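PDB 6F8S: putative Killer protein from Pseudomonas putida, which probably acts as the RelE-like toxin of a HigB-type type II toxin-antitoxin system, a family whose members typically cleave mRNA on the ribosome. Local coordinates for residues I31-L42 with I72-F82. Residues are numbered along the deposited sequence; the frame is centred on the assembly and turned at random.
Sequences IKSVAERKLAML and IRVNDQWRLCF
Leu-80 is the bump at the middle of this contact: its CD1 enters a hollow on one face of helix 31-42 formed by Lys-38 CB, at 3.6 Å, Leu-39 CD2, at 4.2 Å, and Leu-42 CD1. Lys-38 in turn lies along Ile-72, Val-74 and Leu-80. The bend at chi2 (-77°) lays its CD beside Ile-72 CD1 at 3.8 Å, and the extended remainder carries NZ on to Arg-73 O, 2.9 Å away and almost in line with the carbonyl.

One turn earlier, Val-34 and Val-74 slip past each other in opposite directions, with their CG1 methyls 4.0 Å apart. At the start of the helix, Ile-31 CD1 abuts both Asn-75 ND2 and Trp-78 CD1, meeting the indole obliquely. Asn-75 OD1 accepts from Gln-77 N, an Asx turn, and from Trp-78 N, which makes it an Asx motif; the two bonds pin this side chain to the turn, placing ND2 against Ile-31. Toward the other end, Leu-42 sets CD2 over one face of the Phe-82 ring, a CH-pi contact 4.1 Å from the centroid.

The helix thus packs on the hairpin mainly through apolar side chains, while the buried ammonium, also bonded to Asn-57 and salt-bridged to an acidic side chain of another protein's chain, links this core to the partner interface.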
ATOM      1  N   ILE B  31       0.086  22.692  14.534  1.00 76.35           N
ATOM      2  CA  ILE B  31       1.294  21.861  14.614  1.00 72.97           C
ATOM      3  C   ILE B  31       0.998  20.366  14.689  1.00 70.94           C
ATOM      4  O   ILE B  31       1.680  19.562  14.037  1.00 70.74           O
ATOM      5  CB  ILE B  31       2.182  22.240  15.816  1.00 72.05           C
ATOM      6  CG1 ILE B  31       3.371  21.278  15.925  1.00 67.23           C
ATOM      7  CG2 ILE B  31       1.377  22.269  17.115  1.00 78.61           C
ATOM      8  CD1 ILE B  31       4.554  21.846  16.684  1.00 65.75           C
ATOM      9  N   LYS B  32      -0.028  19.994  15.448  1.00 62.91           N
ATOM     10  CA  LYS B  32      -0.397  18.590  15.566  1.00 65.73           C
ATOM     11  C   LYS B  32      -0.791  18.026  14.187  1.00 63.40           C
ATOM     12  O   LYS B  32      -0.338  16.957  13.798  1.00 57.80           O
ATOM     13  CB  LYS B  32      -1.540  18.412  16.570  1.00 61.51           C
ATOM     14  CG  LYS B  32      -1.910  16.970  16.806  1.00 61.20           C
ATOM     15  CD  LYS B  32      -3.136  16.819  17.711  1.00 68.18           C
ATOM     16  CE  LYS B  32      -3.869  15.507  17.401  1.00 73.85           C
ATOM     17  NZ  LYS B  32      -5.340  15.665  17.199  1.00 72.52           N
ATOM     18  N   SER B  33      -1.612  18.771  13.452  1.00 68.52           N
ATOM     19  CA  SER B  33      -2.063  18.363  12.136  1.00 65.56           C
ATOM     20  C   SER B  33      -0.911  18.175  11.165  1.00 65.69           C
ATOM     21  O   SER B  33      -0.897  17.217  10.394  1.00 58.47           O
ATOM     22  CB  SER B  33      -3.047  19.387  11.571  1.00 67.81           C
ATOM     23  OG  SER B  33      -4.370  19.040  11.943  1.00 74.28           O
ATOM     24  N   VAL B  34       0.053  19.090  11.208  1.00 64.69           N
ATOM     25  CA  VAL B  34       1.243  19.008  10.371  1.00 60.88           C
ATOM     26  C   VAL B  34       2.061  17.767  10.748  1.00 59.19           C
ATOM     27  O   VAL B  34       2.520  17.020   9.879  1.00 59.64           O
ATOM     28  CB  VAL B  34       2.105  20.291  10.504  1.00 63.07           C
ATOM     29  CG1 VAL B  34       3.473  20.122   9.815  1.00 57.94           C
ATOM     30  CG2 VAL B  34       1.355  21.486   9.935  1.00 58.39           C
ATOM     31  N   ALA B  35       2.212  17.536  12.047  1.00 57.01           N
ATOM     32  CA  ALA B  35       2.920  16.360  12.547  1.00 53.26           C
ATOM     33  C   ALA B  35       2.278  15.083  12.051  1.00 49.55           C
ATOM     34  O   ALA B  35       2.955  14.124  11.705  1.00 48.50           O
ATOM     35  CB  ALA B  35       2.947  16.366  14.077  1.00 52.19           C
ATOM     36  N   GLU B  36       0.957  15.071  12.056  1.00 57.44           N
ATOM     37  CA  GLU B  36       0.210  13.902  11.647  1.00 58.81           C
ATOM     38  C   GLU B  36       0.453  13.588  10.203  1.00 55.38           C
ATOM     39  O   GLU B  36       0.489  12.443   9.806  1.00 51.13           O
ATOM     40  CB  GLU B  36      -1.267  14.127  11.877  1.00 59.76           C
ATOM     41  CG  GLU B  36      -1.590  14.127  13.352  1.00 67.70           C
ATOM     42  CD  GLU B  36      -3.031  14.442  13.632  1.00 76.98           C
ATOM     43  OE1 GLU B  36      -3.564  15.374  12.969  1.00 69.50           O
ATOM     44  OE2 GLU B  36      -3.615  13.765  14.499  1.00 79.31           O
ATOM     45  N   ARG B  37       0.598  14.652   9.434  1.00 51.28           N
ATOM     46  CA  ARG B  37       0.809  14.566   8.025  1.00 50.03           C
ATOM     47  C   ARG B  37       2.229  14.088   7.712  1.00 55.35           C
ATOM     48  O   ARG B  37       2.443  13.273   6.793  1.00 50.91           O
ATOM     49  CB  ARG B  37       0.537  15.922   7.396  1.00 53.87           C
ATOM     50  CG  ARG B  37       0.593  15.911   5.894  1.00 53.08           C
ATOM     51  CD  ARG B  37      -0.094  17.139   5.302  1.00 56.29           C
ATOM     52  NE  ARG B  37       0.592  18.366   5.689  1.00 63.58           N
ATOM     53  CZ  ARG B  37       0.013  19.381   6.324  1.00 62.66           C
ATOM     54  NH1 ARG B  37      -1.272  19.314   6.632  1.00 60.08           N
ATOM     55  NH2 ARG B  37       0.715  20.464   6.640  1.00 62.23           N
ATOM     56  N   LYS B  38       3.201  14.600   8.471  1.00 58.41           N
ATOM     57  CA  LYS B  38       4.598  14.191   8.309  1.00 56.19           C
ATOM     58  C   LYS B  38       4.749  12.714   8.654  1.00 54.60           C
ATOM     59  O   LYS B  38       5.398  11.953   7.902  1.00 51.50           O
ATOM     60  CB  LYS B  38       5.525  15.048   9.183  1.00 58.13           C
ATOM     61  CG  LYS B  38       5.423  16.534   8.912  1.00 57.11           C
ATOM     62  CD  LYS B  38       6.152  16.918   7.655  1.00 55.90           C
ATOM     63  CE  LYS B  38       5.732  18.296   7.176  1.00 56.94           C
ATOM     64  NZ  LYS B  38       6.691  18.845   6.167  1.00 57.83           N
ATOM     65  N   LEU B  39       4.143  12.305   9.774  1.00 48.55           N
ATOM     66  CA  LEU B  39       4.117  10.884  10.114  1.00 50.59           C
ATOM     67  C   LEU B  39       3.449  10.062   8.993  1.00 49.93           C
ATOM     68  O   LEU B  39       3.928   8.983   8.650  1.00 46.73           O
ATOM     69  CB  LEU B  39       3.405  10.639  11.433  1.00 50.88           C
ATOM     70  CG  LEU B  39       4.067  11.155  12.713  1.00 54.03           C
ATOM     71  CD1 LEU B  39       3.331  10.558  13.895  1.00 51.62           C
ATOM     72  CD2 LEU B  39       5.545  10.804  12.767  1.00 50.72           C
ATOM     73  N   ALA B  40       2.364  10.574   8.414  1.00 48.43           N
ATOM     74  CA  ALA B  40       1.709   9.907   7.282  1.00 45.44           C
ATOM     75  C   ALA B  40       2.679   9.667   6.118  1.00 47.29           C
ATOM     76  O   ALA B  40       2.756   8.576   5.566  1.00 42.61           O
ATOM     77  CB  ALA B  40       0.514  10.736   6.791  1.00 45.88           C
ATOM     78  N   MET B  41       3.414  10.707   5.746  1.00 45.40           N
ATOM     79  CA  MET B  41       4.332  10.625   4.628  1.00 46.25           C
ATOM     80  C   MET B  41       5.455   9.646   4.918  1.00 51.44           C
ATOM     81  O   MET B  41       5.784   8.818   4.056  1.00 49.57           O
ATOM     82  CB  MET B  41       4.890  12.003   4.292  1.00 43.10           C
ATOM     83  CG  MET B  41       3.820  12.947   3.815  1.00 48.17           C
ATOM     84  SD  MET B  41       4.487  14.492   3.183  1.00 65.41           S
ATOM     85  CE  MET B  41       5.234  15.164   4.658  1.00 59.02           C
ATOM     86  N   LEU B  42       6.021   9.731   6.128  1.00 49.41           N
ATOM     87  CA  LEU B  42       7.078   8.815   6.561  1.00 49.63           C
ATOM     88  C   LEU B  42       6.650   7.363   6.420  1.00 48.78           C
ATOM     89  O   LEU B  42       7.395   6.543   5.890  1.00 51.62           O
ATOM     90  CB  LEU B  42       7.476   9.066   8.018  1.00 50.52           C
ATOM     91  CG  LEU B  42       8.488  10.149   8.362  1.00 50.75           C
ATOM     92  CD1 LEU B  42       8.660  10.141   9.844  1.00 59.92           C
ATOM     93  CD2 LEU B  42       9.803   9.881   7.680  1.00 56.97           C
ATOM     94  N   ILE B  72      13.066  16.123   8.439  1.00 59.56           N
ATOM     95  CA  ILE B  72      12.107  16.929   7.716  1.00 56.88           C
ATOM     96  C   ILE B  72      11.512  17.983   8.642  1.00 58.82           C
ATOM     97  O   ILE B  72      11.334  17.757   9.842  1.00 61.97           O
ATOM     98  CB  ILE B  72      11.002  16.064   7.083  1.00 56.34           C
ATOM     99  CG1 ILE B  72      10.310  15.219   8.134  1.00 52.14           C
ATOM    100  CG2 ILE B  72      11.579  15.142   5.972  1.00 55.99           C
ATOM    101  CD1 ILE B  72       9.116  14.486   7.598  1.00 52.38           C
ATOM    102  N   ARG B  73      11.247  19.156   8.083  1.00 63.11           N
ATOM    103  CA  ARG B  73      10.674  20.253   8.837  1.00 63.69           C
ATOM    104  C   ARG B  73       9.246  19.927   9.258  1.00 63.05           C
ATOM    105  O   ARG B  73       8.443  19.510   8.430  1.00 63.71           O
ATOM    106  CB  ARG B  73      10.704  21.530   7.990  1.00 68.93           C
ATOM    107  CG  ARG B  73      10.281  22.821   8.711  1.00 71.95           C
ATOM    108  CD  ARG B  73      10.654  24.052   7.875  1.00 69.59           C
ATOM    109  NE  ARG B  73      10.377  25.313   8.557  1.00 67.93           N
ATOM    110  CZ  ARG B  73       9.180  25.892   8.612  1.00 71.16           C
ATOM    111  NH1 ARG B  73       8.133  25.319   8.029  1.00 68.59           N
ATOM    112  NH2 ARG B  73       9.020  27.042   9.258  1.00 72.87           N
ATOM    113  N   VAL B  74       8.942  20.088  10.543  1.00 63.77           N
ATOM    114  CA  VAL B  74       7.555  20.120  11.015  1.00 64.58           C
ATOM    115  C   VAL B  74       7.116  21.588  11.146  1.00 63.19           C
ATOM    116  O   VAL B  74       6.059  21.979  10.650  1.00 61.17           O
ATOM    117  CB  VAL B  74       7.372  19.387  12.372  1.00 65.38           C
ATOM    118  CG1 VAL B  74       5.983  19.660  12.946  1.00 63.51           C
ATOM    119  CG2 VAL B  74       7.587  17.891  12.216  1.00 54.75           C
ATOM    120  N   ASN B  75       7.936  22.392  11.827  1.00 57.40           N
ATOM    121  CA  ASN B  75       7.844  23.846  11.732  1.00 58.82           C
ATOM    122  C   ASN B  75       9.215  24.474  11.981  1.00 60.77           C
ATOM    123  O   ASN B  75      10.238  23.781  11.913  1.00 61.32           O
ATOM    124  CB  ASN B  75       6.783  24.415  12.694  1.00 54.88           C
ATOM    125  CG  ASN B  75       7.056  24.108  14.176  1.00 55.90           C
ATOM    126  OD1 ASN B  75       8.187  23.859  14.610  1.00 54.47           O
ATOM    127  ND2 ASN B  75       5.994  24.144  14.961  1.00 60.04           N
ATOM    128  N   ASP B  76       9.243  25.774  12.262  1.00 57.21           N
ATOM    129  CA  ASP B  76      10.505  26.472  12.474  1.00 62.18           C
ATOM    130  C   ASP B  76      11.278  25.924  13.687  1.00 66.00           C
ATOM    131  O   ASP B  76      12.502  26.045  13.769  1.00 65.71           O
ATOM    132  CB  ASP B  76      10.264  27.980  12.642  1.00 67.40           C
ATOM    133  CG  ASP B  76       9.546  28.325  13.948  1.00 74.93           C
ATOM    134  OD1 ASP B  76       8.782  27.476  14.465  1.00 79.10           O
ATOM    135  OD2 ASP B  76       9.741  29.451  14.469  1.00 81.25           O
ATOM    136  N   GLN B  77      10.559  25.305  14.620  1.00 62.25           N
ATOM    137  CA  GLN B  77      11.175  24.807  15.848  1.00 63.25           C
ATOM    138  C   GLN B  77      11.494  23.302  15.761  1.00 57.15           C
ATOM    139  O   GLN B  77      12.593  22.880  16.104  1.00 57.11           O
ATOM    140  CB  GLN B  77      10.265  25.100  17.066  1.00 57.91           C
ATOM    141  CG  GLN B  77      10.901  24.698  18.393  1.00 58.78           C
ATOM    142  CD  GLN B  77       9.972  24.814  19.601  1.00 60.90           C
ATOM    143  OE1 GLN B  77       8.809  25.209  19.475  1.00 62.39           O
ATOM    144  NE2 GLN B  77      10.489  24.470  20.783  1.00 57.55           N
ATOM    145  N   TRP B  78      10.533  22.501  15.302  1.00 56.84           N
ATOM    146  CA  TRP B  78      10.644  21.045  15.399  1.00 53.60           C
ATOM    147  C   TRP B  78      10.893  20.365  14.078  1.00 58.81           C
ATOM    148  O   TRP B  78      10.297  20.727  13.058  1.00 57.31           O
ATOM    149  CB  TRP B  78       9.380  20.446  15.999  1.00 54.32           C
ATOM    150  CG  TRP B  78       9.136  20.836  17.406  1.00 56.57           C
ATOM    151  CD1 TRP B  78       8.221  21.727  17.844  1.00 53.33           C
ATOM    152  CD2 TRP B  78       9.813  20.341  18.572  1.00 56.89           C
ATOM    153  NE1 TRP B  78       8.277  21.823  19.210  1.00 59.44           N
ATOM    154  CE2 TRP B  78       9.249  20.984  19.682  1.00 60.24           C
ATOM    155  CE3 TRP B  78      10.842  19.417  18.778  1.00 59.96           C
ATOM    156  CZ2 TRP B  78       9.675  20.739  20.991  1.00 59.03           C
ATOM    157  CZ3 TRP B  78      11.265  19.171  20.079  1.00 62.80           C
ATOM    158  CH2 TRP B  78      10.686  19.837  21.167  1.00 59.57           C
ATOM    159  N   ARG B  79      11.757  19.353  14.128  1.00 57.60           N
ATOM    160  CA  ARG B  79      12.033  18.490  12.997  1.00 56.39           C
ATOM    161  C   ARG B  79      11.988  17.023  13.390  1.00 60.69           C
ATOM    162  O   ARG B  79      12.433  16.646  14.475  1.00 60.49           O
ATOM    163  CB  ARG B  79      13.399  18.810  12.401  1.00 55.62           C
ATOM    164  CG  ARG B  79      13.385  20.025  11.510  1.00 56.19           C
ATOM    165  CD  ARG B  79      14.778  20.377  11.022  1.00 60.39           C
ATOM    166  NE  ARG B  79      14.666  21.244   9.858  1.00 71.11           N
ATOM    167  CZ  ARG B  79      14.695  20.813   8.600  1.00 67.43           C
ATOM    168  NH1 ARG B  79      14.868  19.524   8.332  1.00 61.79           N
ATOM    169  NH2 ARG B  79      14.562  21.674   7.607  1.00 67.19           N
ATOM    170  N   LEU B  80      11.464  16.199  12.486  1.00 67.38           N
ATOM    171  CA  LEU B  80      11.550  14.747  12.616  1.00 64.49           C
ATOM    172  C   LEU B  80      12.873  14.228  12.067  1.00 60.89           C
ATOM    173  O   LEU B  80      13.128  14.364  10.893  1.00 65.27           O
ATOM    174  CB  LEU B  80      10.382  14.079  11.892  1.00 61.30           C
ATOM    175  CG  LEU B  80       9.057  14.231  12.633  1.00 63.71           C
ATOM    176  CD1 LEU B  80       7.886  14.072  11.691  1.00 59.61           C
ATOM    177  CD2 LEU B  80       8.979  13.217  13.778  1.00 65.18           C
ATOM    178  N   CYS B  81      13.712  13.665  12.933  1.00 64.55           N
ATOM    179  CA  CYS B  81      14.936  12.958  12.530  1.00 68.63           C
ATOM    180  C   CYS B  81      14.618  11.486  12.307  1.00 65.83           C
ATOM    181  O   CYS B  81      13.731  10.935  12.957  1.00 63.77           O
ATOM    182  CB  CYS B  81      16.049  13.093  13.589  1.00 71.17           C
ATOM    183  SG  CYS B  81      17.365  14.304  13.232  1.00 85.71           S
ATOM    184  N   PHE B  82      15.350  10.851  11.393  1.00 65.15           N
ATOM    185  CA  PHE B  82      15.171   9.421  11.110  1.00 62.89           C
ATOM    186  C   PHE B  82      16.324   8.861  10.283  1.00 67.82           C
ATOM    187  O   PHE B  82      17.097   9.608   9.660  1.00 66.21           O
ATOM    188  CB  PHE B  82      13.860   9.168  10.356  1.00 61.45           C
ATOM    189  CG  PHE B  82      13.834   9.786   8.976  1.00 57.91           C
ATOM    190  CD1 PHE B  82      13.383  11.083   8.788  1.00 56.89           C
ATOM    191  CD2 PHE B  82      14.284   9.080   7.876  1.00 59.54           C
ATOM    192  CE1 PHE B  82      13.378  11.659   7.515  1.00 60.15           C
ATOM    193  CE2 PHE B  82      14.280   9.652   6.612  1.00 59.91           C
ATOM    194  CZ  PHE B  82      13.826  10.945   6.437  1.00 57.45           C
TER